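Halorhodopsin (PDB 2JAF) pumps chloride across the membrane of a halophilic archaeon, driven by light that its bound retinal chromophore absorbs. Local coordinates at residues A[24-27]-A[28-31]; A[107-110]-A[111-114]; A[229-232]-A[233-237]; A[250-253]-A[254-258]. The protein carries 2 engineered substitutions. One frame throughout, in Å; residues are numbered along the deposited sequence. Where two conformers were deposited one is given.

Interaction 1. Residues A[24-27]-A[28-31]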
loop_
_atom_site.group_PDB
_atom_site.type_symbol
_atom_site.label_atom_id
_atom_site.label_comp_id
_atom_site.label_asym_id
_atom_site.label_seq_id
_atom_site.Cartn_x
_atom_site.Cartn_y
_atom_site.Cartn_z
ATOM N N ARG A 24 -11.544 -23.319 17.866
ATOM C CA ARG A 24 -12.853 -22.857 17.444
ATOM C C ARG A 24 -13.835 -24.023 17.447
ATOM O O ARG A 24 -13.761 -24.910 16.595
ATOM C CB ARG A 24 -12.777 -22.235 16.039
ATOM C CG ARG A 24 -14.095 -21.632 15.555
ATOM C CD ARG A 24 -14.045 -21.161 14.094
ATOM N NE ARG A 24 -13.232 -19.962 13.880
ATOM C CZ ARG A 24 -12.073 -19.952 13.226
ATOM N NH1 ARG A 24 -11.586 -21.080 12.721
ATOM N NH2 ARG A 24 -11.403 -18.815 13.064
ATOM N N GLU A 25 -14.725 -24.033 18.437
ATOM C CA GLU A 25 -15.754 -25.060 18.559
ATOM C C GLU A 25 -17.079 -24.313 18.525
ATOM O O GLU A 25 -17.769 -24.182 19.536
ATOM C CB GLU A 25 -15.623 -25.838 19.876
ATOM C CG GLU A 25 -14.581 -26.948 19.846
ATOM C CD GLU A 25 -14.770 -27.967 20.961
ATOM O OE1 GLU A 25 -14.053 -28.987 20.954
ATOM O OE2 GLU A 25 -15.629 -27.752 21.844
ATOM N N ASN A 26 -17.415 -23.821 17.338
ATOM C CA ASN A 26 -18.624 -23.045 17.125
ATOM C C ASN A 26 -19.007 -23.245 15.664
ATOM O O ASN A 26 -18.453 -22.583 14.784
ATOM C CB ASN A 26 -18.312 -21.570 17.388
ATOM C CG ASN A 26 -19.526 -20.681 17.272
ATOM O OD1 ASN A 26 -20.481 -20.999 16.567
ATOM N ND2 ASN A 26 -19.485 -19.542 17.951
ATOM N N ALA A 27 -19.944 -24.156 15.411
ATOM C CA ALA A 27 -20.372 -24.460 14.047
ATOM C C ALA A 27 -20.934 -23.249 13.316
ATOM O O ALA A 27 -20.702 -23.077 12.119
ATOM C CB ALA A 27 -21.403 -25.583 14.060
ATOM N N LEU A 28 -21.680 -22.415 14.032
ATOM C CA LEU A 28 -22.260 -21.222 13.432
ATOM C C LEU A 28 -21.130 -20.358 12.878
ATOM O O LEU A 28 -21.163 -19.927 11.727
ATOM C CB LEU A 28 -23.065 -20.438 14.478
ATOM C CG LEU A 28 -23.762 -19.151 14.022
ATOM C CD1 LEU A 28 -24.725 -19.456 12.881
ATOM C CD2 LEU A 28 -24.510 -18.528 15.195
ATOM N N LEU A 29 -20.123 -20.117 13.705
ATOM C CA LEU A 29 -18.973 -19.315 13.305
ATOM C C LEU A 29 -18.167 -19.978 12.179
ATOM O O LEU A 29 -17.874 -19.353 11.155
ATOM C CB LEU A 29 -18.070 -19.082 14.520
ATOM C CG LEU A 29 -16.835 -18.191 14.366
ATOM C CD1 LEU A 29 -17.244 -16.763 13.972
ATOM C CD2 LEU A 29 -16.086 -18.179 15.690
ATOM N N SER A 30 -17.808 -21.244 12.371
ATOM C CA SER A 30 -17.026 -21.974 11.379
ATOM C C SER A 30 -17.676 -22.009 9.998
ATOM O O SER A 30 -17.010 -21.768 8.990
ATOM C CB SER A 30 -16.779 -23.408 11.852
ATOM O OG SER A 30 -16.014 -23.410 13.041
ATOM N N SER A 31 -18.970 -22.309 9.954
ATOM C CA SER A 31 -19.674 -22.387 8.677
ATOM C C SER A 31 -19.667 -21.073 7.895
ATOM O O SER A 31 -19.580 -21.084 6.668
ATOM C CB SER A 31 -21.117 -22.872 8.891
ATOM O OG SER A 31 -21.811 -22.071 9.835
HETATM O O HOH W 1 -16.485 -25.555 14.712
HETATM O O HOH W 2 -12.890 -23.768 12.099
HETATM O O HOH W 3 -22.485 -22.773 16.960
#
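The side chain of N26 folds back over the first turn of helix 27-50 and caps it: L29 N donates to N26 OD1 at 3.0 Å, with a nearly straight N-H (169°). The amide hydrogen reaches the oxygen from above the carbonyl plane, away from the directions of its lone pairs. With CG anti to the backbone N (chi1 -177°), the N26 amide lies across the L29 side chain, and N26 CG rests 3.5 Å from L29 CB. Water 3 donates to N26 OD1 and accepts from L28 N, which gives that first-turn amide a partner too. The backbone carbonyl of N26 takes S30 N at 2.8 Å, while A27 O receives S31 N. S31 OG sits 2.7 Å from A27 O, but its single proton could also serve L28 O, so the choice stays open. S30 OG is linked through water 1 to N26 N and, weakly, to R24 O, and through water 2 to R24 NH1. R24 runs over this turn, its CD 3.2 Å from S30 OG and its NE 3.8 Å from L29 CD2, a methyl at the edge of the guanidinium. NE is buried here without a polar partner, whereas NH1 and NH2 reach the carbonyls of L81 and L80 at the end of helix 58-82. The chain thus enters its first transmembrane helix through a classical Asn N-cap, supplemented by a water on L28 N, at the surface of the seven-helix rhodopsin fold.

Interaction 2. Residues A[107-110]-A[111-114]; sequences GRYL and TWAL. With PLM (palmitic acid), chain D; RET (retinal), chain G.
The indole of W112 lies under the preceding turn of helix 106-127, where the ring of Y109 meets it in an offset edge-to-face pair; in this seven-helix microbial rhodopsin, W112 is part of the retinal pocket. The two ring centroids are 5.2 Å apart and their planes stand at 60°. With CG anti to the carbonyl carbon (chi1 -71°), the indole turns back beneath residues 108 and 109. Its CB sits near the carbonyl oxygens of both. CG and CD1 then pass under R108 O, which stands 3.0 Å above the ring plane toward the rim, while CD1 also touches retinal C14 at 3.6 Å. NE1 donates to water 4, which accepts from R108 NH1 as well. Farther out, R108 CB lies over CZ2, on the same face as R108 O. CZ3 and CH2 take the edge of the tyrosine, the closest pair being Y109 CD1 and W112 CZ3 at 3.4 Å, and CZ3 also meets the retinal methyl C16. The polyene runs over the face opposite R108 O, sandwiching the indole between helix and chromophore. The tyrosine hydroxyl is bonded to E219, R108 NE is bonded to Q105 OE1, and R108 NH2 reaches S231 and S235 on helix 227-255. L110 CD2, by contrast, lies 3.7 Å from C4 of a palmitic acid chain.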
loop_
_atom_site.group_PDB
_atom_site.type_symbol
_atom_site.label_atom_id
_atom_site.label_comp_id
_atom_site.label_asym_id
_atom_site.label_seq_id
_atom_site.Cartn_x
_atom_site.Cartn_y
_atom_site.Cartn_z
ATOM N N GLY A 107 -8.860 -9.673 10.352
ATOM C CA GLY A 107 -8.350 -9.971 9.030
ATOM C C GLY A 107 -9.335 -9.495 7.972
ATOM O O GLY A 107 -8.953 -9.228 6.833
ATOM N N ARG A 108 -10.611 -9.389 8.327
ATOM C CA ARG A 108 -11.580 -8.910 7.343
ATOM C C ARG A 108 -11.239 -7.469 6.988
ATOM O O ARG A 108 -11.120 -7.110 5.816
ATOM C CB ARG A 108 -13.007 -8.955 7.897
ATOM C CG ARG A 108 -13.642 -10.328 8.008
ATOM C CD ARG A 108 -15.103 -10.188 8.454
ATOM N NE ARG A 108 -15.782 -11.460 8.671
ATOM C CZ ARG A 108 -16.350 -12.196 7.716
ATOM N NH1 ARG A 108 -16.326 -11.796 6.445
ATOM N NH2 ARG A 108 -16.962 -13.323 8.039
ATOM N N TYR A 109 -11.066 -6.647 8.019
ATOM C CA TYR A 109 -10.775 -5.235 7.836
ATOM C C TYR A 109 -9.481 -5.032 7.062
ATOM O O TYR A 109 -9.399 -4.172 6.179
ATOM C CB TYR A 109 -10.731 -4.541 9.212
ATOM C CG TYR A 109 -11.808 -5.050 10.161
ATOM C CD1 TYR A 109 -13.086 -5.373 9.690
ATOM C CD2 TYR A 109 -11.545 -5.240 11.518
ATOM C CE1 TYR A 109 -14.068 -5.877 10.545
ATOM C CE2 TYR A 109 -12.521 -5.744 12.380
ATOM C CZ TYR A 109 -13.780 -6.061 11.887
ATOM O OH TYR A 109 -14.744 -6.569 12.729
ATOM N N LEU A 110 -8.476 -5.848 7.364
ATOM C CA LEU A 110 -7.194 -5.751 6.681
ATOM C C LEU A 110 -7.259 -6.100 5.191
ATOM O O LEU A 110 -6.738 -5.369 4.344
ATOM C CB LEU A 110 -6.170 -6.672 7.351
ATOM C CG LEU A 110 -4.792 -6.658 6.681
ATOM C CD1 LEU A 110 -4.139 -5.294 6.906
ATOM C CD2 LEU A 110 -3.920 -7.773 7.249
ATOM N N THR A 111 -7.892 -7.222 4.858
ATOM C CA THR A 111 -7.968 -7.620 3.459
ATOM C C THR A 111 -8.876 -6.713 2.630
ATOM O O THR A 111 -8.699 -6.600 1.417
ATOM C CB THR A 111 -8.425 -9.084 3.313
ATOM O OG1 THR A 111 -9.788 -9.212 3.726
ATOM C CG2 THR A 111 -7.553 -9.989 4.174
ATOM N N TRP A 112 -9.840 -6.059 3.273
ATOM C CA TRP A 112 -10.727 -5.152 2.539
ATOM C C TRP A 112 -9.861 -4.071 1.887
ATOM O O TRP A 112 -10.224 -3.509 0.850
ATOM C CB TRP A 112 -11.742 -4.462 3.466
ATOM C CG TRP A 112 -12.825 -5.353 4.022
ATOM C CD1 TRP A 112 -13.217 -6.567 3.543
ATOM C CD2 TRP A 112 -13.667 -5.075 5.151
ATOM N NE1 TRP A 112 -14.250 -7.070 4.304
ATOM C CE2 TRP A 112 -14.544 -6.172 5.299
ATOM C CE3 TRP A 112 -13.764 -4.004 6.052
ATOM C CZ2 TRP A 112 -15.506 -6.233 6.314
ATOM C CZ3 TRP A 112 -14.722 -4.065 7.065
ATOM C CH2 TRP A 112 -15.580 -5.176 7.186
ATOM N N ALA A 113 -8.712 -3.785 2.506
ATOM C CA ALA A 113 -7.792 -2.768 2.000
ATOM C C ALA A 113 -7.217 -3.128 0.632
ATOM O O ALA A 113 -6.645 -2.279 -0.047
ATOM C CB ALA A 113 -6.659 -2.526 3.013
ATOM N N LEU A 114 -7.363 -4.390 0.236
ATOM C CA LEU A 114 -6.896 -4.837 -1.072
ATOM C C LEU A 114 -8.085 -5.183 -1.976
ATOM O O LEU A 114 -8.090 -4.844 -3.156
ATOM C CB LEU A 114 -5.984 -6.059 -0.937
ATOM C CG LEU A 114 -5.502 -6.655 -2.265
ATOM C CD1 LEU A 114 -4.658 -5.642 -3.028
ATOM C CD2 LEU A 114 -4.701 -7.915 -1.989
HETATM C C1 PLM D . -4.628 -12.223 4.262
HETATM O O1 PLM D . -4.109 -13.175 4.869
HETATM O O2 PLM D . -5.584 -12.381 3.470
HETATM C C2 PLM D . -4.059 -10.838 4.520
HETATM C C3 PLM D . -3.724 -10.011 3.283
HETATM C C4 PLM D . -3.198 -8.664 3.754
HETATM C C5 PLM D . -2.847 -7.803 2.559
HETATM C C6 PLM D . -3.542 -6.463 2.577
HETATM C C7 PLM D . -2.861 -5.644 1.500
HETATM C C8 PLM D . -3.442 -4.255 1.384
HETATM C C9 PLM D . -2.730 -3.513 0.266
HETATM C CA PLM D . -3.257 -2.098 0.128
HETATM C CB PLM D . -2.975 -1.326 -1.153
HETATM C CC PLM D . -3.539 -1.888 -2.448
HETATM C CD PLM D . -3.188 -0.937 -3.576
HETATM C CE PLM D . -3.743 -1.439 -4.909
HETATM C CF PLM D . -3.171 -0.574 -6.024
HETATM C CG PLM D . -3.701 -1.025 -7.376
HETATM C C1 RET G . -16.240 -0.290 8.650
HETATM C C2 RET G . -16.289 0.367 10.109
HETATM C C3 RET G . -16.013 1.888 10.191
HETATM C C4 RET G . -17.073 2.701 9.315
HETATM C C5 RET G . -17.247 2.180 7.832
HETATM C C6 RET G . -16.858 0.720 7.473
HETATM C C7 RET G . -16.946 0.314 6.029
HETATM C C8 RET G . -16.576 -0.815 5.367
HETATM C C9 RET G . -16.951 -1.137 4.016
HETATM C C10 RET G . -16.510 -2.423 3.695
HETATM C C11 RET G . -16.735 -3.036 2.481
HETATM C C12 RET G . -16.304 -4.357 2.281
HETATM C C13 RET G . -16.427 -5.056 1.011
HETATM C C14 RET G . -15.863 -6.364 1.053
HETATM C C15 RET G . -15.646 -7.170 -0.039
HETATM C C16 RET G . -14.712 -0.583 8.420
HETATM C C17 RET G . -17.070 -1.671 8.770
HETATM C C18 RET G . -17.822 3.186 6.849
HETATM C C19 RET G . -17.909 -0.166 3.124
HETATM C C20 RET G . -17.132 -4.442 -0.213
HETATM O O HOH W 4 -14.918 -9.923 4.716
HETATM O O HOH W 5 -12.162 -9.446 4.261
#

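Interaction 3. Residues A[229-232]-A[233-237]. Engineered in segment 229-232: A229 (natural residue Val).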
loop_
_atom_site.group_PDB
_atom_site.type_symbol
_atom_site.label_atom_id
_atom_site.label_comp_id
_atom_site.label_asym_id
_atom_site.label_seq_id
_atom_site.Cartn_x
_atom_site.Cartn_y
_atom_site.Cartn_z
ATOM N N ALA A 229 -22.952 -14.804 14.649
ATOM C CA ALA A 229 -23.969 -14.074 13.900
ATOM C C ALA A 229 -23.359 -12.897 13.138
ATOM O O ALA A 229 -23.688 -12.667 11.973
ATOM C CB ALA A 229 -25.060 -13.581 14.845
ATOM N N THR A 230 -22.482 -12.153 13.800
ATOM C CA THR A 230 -21.828 -11.010 13.164
ATOM C C THR A 230 -21.022 -11.505 11.963
ATOM O O THR A 230 -21.014 -10.885 10.899
ATOM C CB THR A 230 -20.877 -10.294 14.154
ATOM O OG1 THR A 230 -21.623 -9.836 15.290
ATOM C CG2 THR A 230 -20.211 -9.099 13.488
ATOM N N SER A 231 -20.345 -12.635 12.135
ATOM C CA SER A 231 -19.551 -13.199 11.050
ATOM C C SER A 231 -20.428 -13.550 9.847
ATOM O O SER A 231 -20.083 -13.235 8.706
ATOM C CB SER A 231 -18.798 -14.441 11.538
ATOM O OG SER A 231 -17.882 -14.890 10.552
ATOM N N TRP A 232 -21.570 -14.191 10.089
ATOM C CA TRP A 232 -22.459 -14.551 8.988
ATOM C C TRP A 232 -22.978 -13.324 8.239
ATOM O O TRP A 232 -23.150 -13.365 7.019
ATOM C CB TRP A 232 -23.653 -15.388 9.485
ATOM C CG TRP A 232 -23.456 -16.885 9.300
ATOM C CD1 TRP A 232 -23.190 -17.805 10.277
ATOM C CD2 TRP A 232 -23.447 -17.609 8.057
ATOM N NE1 TRP A 232 -23.014 -19.051 9.720
ATOM C CE2 TRP A 232 -23.166 -18.959 8.361
ATOM C CE3 TRP A 232 -23.649 -17.245 6.715
ATOM C CZ2 TRP A 232 -23.076 -19.953 7.371
ATOM C CZ3 TRP A 232 -23.559 -18.234 5.727
ATOM C CH2 TRP A 232 -23.274 -19.572 6.066
ATOM N N ALA A 233 -23.222 -12.230 8.958
ATOM C CA ALA A 233 -23.726 -11.022 8.313
ATOM C C ALA A 233 -22.705 -10.526 7.288
ATOM O O ALA A 233 -23.056 -10.233 6.142
ATOM C CB ALA A 233 -24.012 -9.936 9.363
ATOM N N TYR A 234 -21.444 -10.436 7.704
ATOM C CA TYR A 234 -20.375 -9.991 6.808
ATOM C C TYR A 234 -20.228 -10.963 5.628
ATOM O O TYR A 234 -20.035 -10.546 4.481
ATOM C CB TYR A 234 -19.035 -9.926 7.555
ATOM C CG TYR A 234 -18.870 -8.783 8.544
ATOM C CD1 TYR A 234 -19.060 -7.459 8.155
ATOM C CD2 TYR A 234 -18.431 -9.027 9.850
ATOM C CE1 TYR A 234 -18.809 -6.402 9.035
ATOM C CE2 TYR A 234 -18.176 -7.977 10.736
ATOM C CZ TYR A 234 -18.363 -6.673 10.324
ATOM O OH TYR A 234 -18.082 -5.630 11.183
ATOM N N SER A 235 -20.308 -12.260 5.914
ATOM C CA SER A 235 -20.179 -13.275 4.875
ATOM C C SER A 235 -21.272 -13.143 3.831
ATOM O O SER A 235 -21.006 -13.257 2.639
ATOM C CB SER A 235 -20.202 -14.680 5.484
ATOM O OG SER A 235 -19.015 -14.906 6.231
ATOM N N VAL A 236 -22.503 -12.902 4.270
ATOM C CA VAL A 236 -23.599 -12.733 3.317
ATOM C C VAL A 236 -23.372 -11.465 2.492
ATOM O O VAL A 236 -23.630 -11.439 1.291
ATOM C CB VAL A 236 -24.963 -12.628 4.026
ATOM C CG1 VAL A 236 -26.043 -12.223 3.027
ATOM C CG2 VAL A 236 -25.313 -13.965 4.665
ATOM N N LEU A 237 -22.897 -10.403 3.135
ATOM C CA LEU A 237 -22.639 -9.166 2.403
ATOM C C LEU A 237 -21.574 -9.419 1.339
ATOM O O LEU A 237 -21.693 -8.949 0.204
ATOM C CB LEU A 237 -22.185 -8.056 3.357
ATOM C CG LEU A 237 -23.309 -7.451 4.204
ATOM C CD1 LEU A 237 -22.718 -6.489 5.217
ATOM C CD2 LEU A 237 -24.308 -6.708 3.280
#
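Residues 229-237 form two and a half turns of regular alpha helix, with each carbonyl from A229 to W232 taking the amide four residues on. V236 N lies 2.9 Å from W232 O, the shortest of these bonds. The longest has Y234 N at 3.3 Å from T230 O. A229 replaces the natural valine and takes part through its backbone. T230 and Y234 extend side by side in the same direction, and T230 CG2 touches the ring at Y234 CE2, 3.6 Å away. This methyl lies anti to the backbone N, leaving OG1 to reach back to S226 O. The stretch belongs to helix 227-255, the last transmembrane helix of the seven-helix rhodopsin fold, and Y234 turns inward against R108 and Y109 of helix 106-127. On the side facing helix 27-50, S231 OG and S235 OG stay 4.5 Å apart; S231 OG is bonded to S32 OG and S235 OG to S32 O. W232 lies farther round the helix, with V236 CG2 at the edge of its ring, 4.2 Å from CE3, and its NE1 donating to S31 OG of helix 27-50.

Interaction 4. Residues A[250-253]-A[254-258]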
loop_
_atom_site.group_PDB
_atom_site.type_symbol
_atom_site.label_atom_id
_atom_site.label_comp_id
_atom_site.label_asym_id
_atom_site.label_seq_id
_atom_site.Cartn_x
_atom_site.Cartn_y
_atom_site.Cartn_z
ATOM N N LEU A 250 -19.022 -8.807 -14.988
ATOM C CA LEU A 250 -18.352 -9.610 -16.002
ATOM C C LEU A 250 -19.286 -10.060 -17.127
ATOM O O LEU A 250 -18.923 -10.004 -18.306
ATOM C CB LEU A 250 -17.701 -10.828 -15.342
ATOM C CG LEU A 250 -16.798 -11.690 -16.227
ATOM C CD1 LEU A 250 -15.774 -10.811 -16.933
ATOM C CD2 LEU A 250 -16.100 -12.730 -15.367
ATOM N N ARG A 251 -20.488 -10.495 -16.763
ATOM C CA ARG A 251 -21.460 -10.956 -17.748
ATOM C C ARG A 251 -21.801 -9.846 -18.733
ATOM O O ARG A 251 -21.949 -10.096 -19.928
ATOM C CB ARG A 251 -22.741 -11.444 -17.059
ATOM C CG ARG A 251 -23.799 -11.979 -18.026
ATOM C CD ARG A 251 -25.060 -12.461 -17.311
ATOM N NE ARG A 251 -25.716 -11.388 -16.568
ATOM C CZ ARG A 251 -26.815 -11.541 -15.833
ATOM N NH1 ARG A 251 -27.399 -12.730 -15.738
ATOM N NH2 ARG A 251 -27.324 -10.503 -15.181
ATOM N N TRP A 252 -21.926 -8.620 -18.229
ATOM C CA TRP A 252 -22.256 -7.489 -19.087
ATOM C C TRP A 252 -21.098 -7.219 -20.042
ATOM O O TRP A 252 -21.304 -7.017 -21.238
ATOM C CB TRP A 252 -22.531 -6.231 -18.258
ATOM C CG TRP A 252 -23.090 -5.102 -19.088
ATOM C CD1 TRP A 252 -24.407 -4.860 -19.367
ATOM C CD2 TRP A 252 -22.340 -4.118 -19.808
ATOM N NE1 TRP A 252 -24.523 -3.784 -20.220
ATOM C CE2 TRP A 252 -23.270 -3.312 -20.507
ATOM C CE3 TRP A 252 -20.972 -3.841 -19.936
ATOM C CZ2 TRP A 252 -22.873 -2.245 -21.323
ATOM C CZ3 TRP A 252 -20.578 -2.779 -20.751
ATOM C CH2 TRP A 252 -21.528 -1.996 -21.432
ATOM N N VAL A 253 -19.883 -7.210 -19.504
ATOM C CA VAL A 253 -18.697 -6.967 -20.315
ATOM C C VAL A 253 -18.579 -7.986 -21.450
ATOM O O VAL A 253 -18.222 -7.631 -22.574
ATOM C CB VAL A 253 -17.414 -7.008 -19.447
ATOM C CG1 VAL A 253 -16.174 -6.957 -20.329
ATOM C CG2 VAL A 253 -17.410 -5.827 -18.481
ATOM N N ALA A 254 -18.891 -9.246 -21.161
ATOM C CA ALA A 254 -18.807 -10.299 -22.174
ATOM C C ALA A 254 -19.814 -10.088 -23.303
ATOM O O ALA A 254 -19.534 -10.402 -24.463
ATOM C CB ALA A 254 -19.024 -11.665 -21.530
ATOM N N ASN A 255 -20.983 -9.549 -22.962
ATOM C CA ASN A 255 -22.033 -9.303 -23.946
ATOM C C ASN A 255 -21.968 -7.910 -24.568
ATOM O O ASN A 255 -22.815 -7.552 -25.390
ATOM C CB ASN A 255 -23.408 -9.493 -23.303
ATOM C CG ASN A 255 -23.644 -10.915 -22.843
ATOM O OD1 ASN A 255 -23.571 -11.854 -23.637
ATOM N ND2 ASN A 255 -23.931 -11.084 -21.557
ATOM N N ASN A 256 -20.964 -7.129 -24.183
ATOM C CA ASN A 256 -20.822 -5.771 -24.700
ATOM C C ASN A 256 -19.362 -5.395 -24.941
ATOM O O ASN A 256 -18.949 -4.260 -24.693
ATOM C CB ASN A 256 -21.469 -4.788 -23.717
ATOM C CG ASN A 256 -22.958 -5.037 -23.544
ATOM O OD1 ASN A 256 -23.770 -4.589 -24.352
ATOM N ND2 ASN A 256 -23.322 -5.771 -22.497
ATOM N N GLU A 257 -18.589 -6.357 -25.436
ATOM C CA GLU A 257 -17.174 -6.150 -25.716
ATOM C C GLU A 257 -16.894 -4.936 -26.600
ATOM O O GLU A 257 -15.940 -4.197 -26.353
ATOM C CB GLU A 257 -16.586 -7.408 -26.359
ATOM C CG GLU A 257 -16.304 -8.532 -25.372
ATOM C CD GLU A 257 -16.071 -9.863 -26.057
ATOM O OE1 GLU A 257 -15.631 -10.816 -25.380
ATOM O OE2 GLU A 257 -16.336 -9.959 -27.275
ATOM N N ARG A 258 -17.718 -4.729 -27.624
ATOM C CA ARG A 258 -17.535 -3.591 -28.526
ATOM C C ARG A 258 -17.533 -2.267 -27.772
ATOM O O ARG A 258 -16.620 -1.458 -27.916
ATOM C CB ARG A 258 -18.645 -3.539 -29.579
ATOM C CG ARG A 258 -18.575 -4.593 -30.665
ATOM C CD ARG A 258 -19.593 -4.275 -31.755
ATOM N NE ARG A 258 -19.586 -5.251 -32.841
ATOM C CZ ARG A 258 -19.965 -6.518 -32.711
ATOM N NH1 ARG A 258 -20.384 -6.971 -31.536
ATOM N NH2 ARG A 258 -19.929 -7.332 -33.760
#
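This is a helix-end contact: the side chains of N255 and N256 fold back on the last turn of helix 227-255, where the chain leaves the final transmembrane helix for the short helix 257-261. The regular pattern still holds at A254, whose N donates to L250 O at 3.0 Å. It loosens at N255, whose N keeps its bond to R251 O and adds a weak one to W252 O. The next amide, N256 N, makes a weak bond to V253 O. The side chain of N256 serves the W252 carbonyl instead: ND2 donates to W252 O at 2.7 Å, with an N-H angle of 161° and the acceptor close to the amide plane. Its first torsion puts CG anti to the carbonyl carbon and swings the amide back over the indole. There it stacks, the two planes 18° apart, with ND2 3.1 Å above the ring toward its rim. CB lies over the six-membered ring in a CH-pi contact, 3.6 Å from the centroid and 10° off its normal. The indole is also packed against E194 and I195 at the start of helix 193-216. On the exposed flank, N255 ND2 comes within 2.7 Å of R251 O and rests beside R251 CG. One short amide bond and the stack on the indole together fix the rotation of N256. They imply that W252 O, which lacks a well-placed amide four residues on and has only a weak bond from N255 N, gets its short bond from a side chain that also lies flat on the tryptophan.

How the interactions relate
Interaction 2 is the buried one, beside retinal near the centre of the chain; interaction 3 is partly buried, and interactions 1 and 4 lie toward the periphery, their centres about 39 Å apart. Interactions 3 and 4 share helix 227-255 but use it differently, as regular mid-helix turns and as a fraying end. Interactions 1 and 3 touch where W232 meets S31, and interactions 2 and 3 through R108, so 229-237 bridges helix 27-50 to helix 106-127. The chemistry follows place: waters and an asparagine side-chain cap at the helix start, aromatic packing against the chromophore inside, serine hydroxyls between helices, and an asparagine amide stacked on tryptophan at the far end.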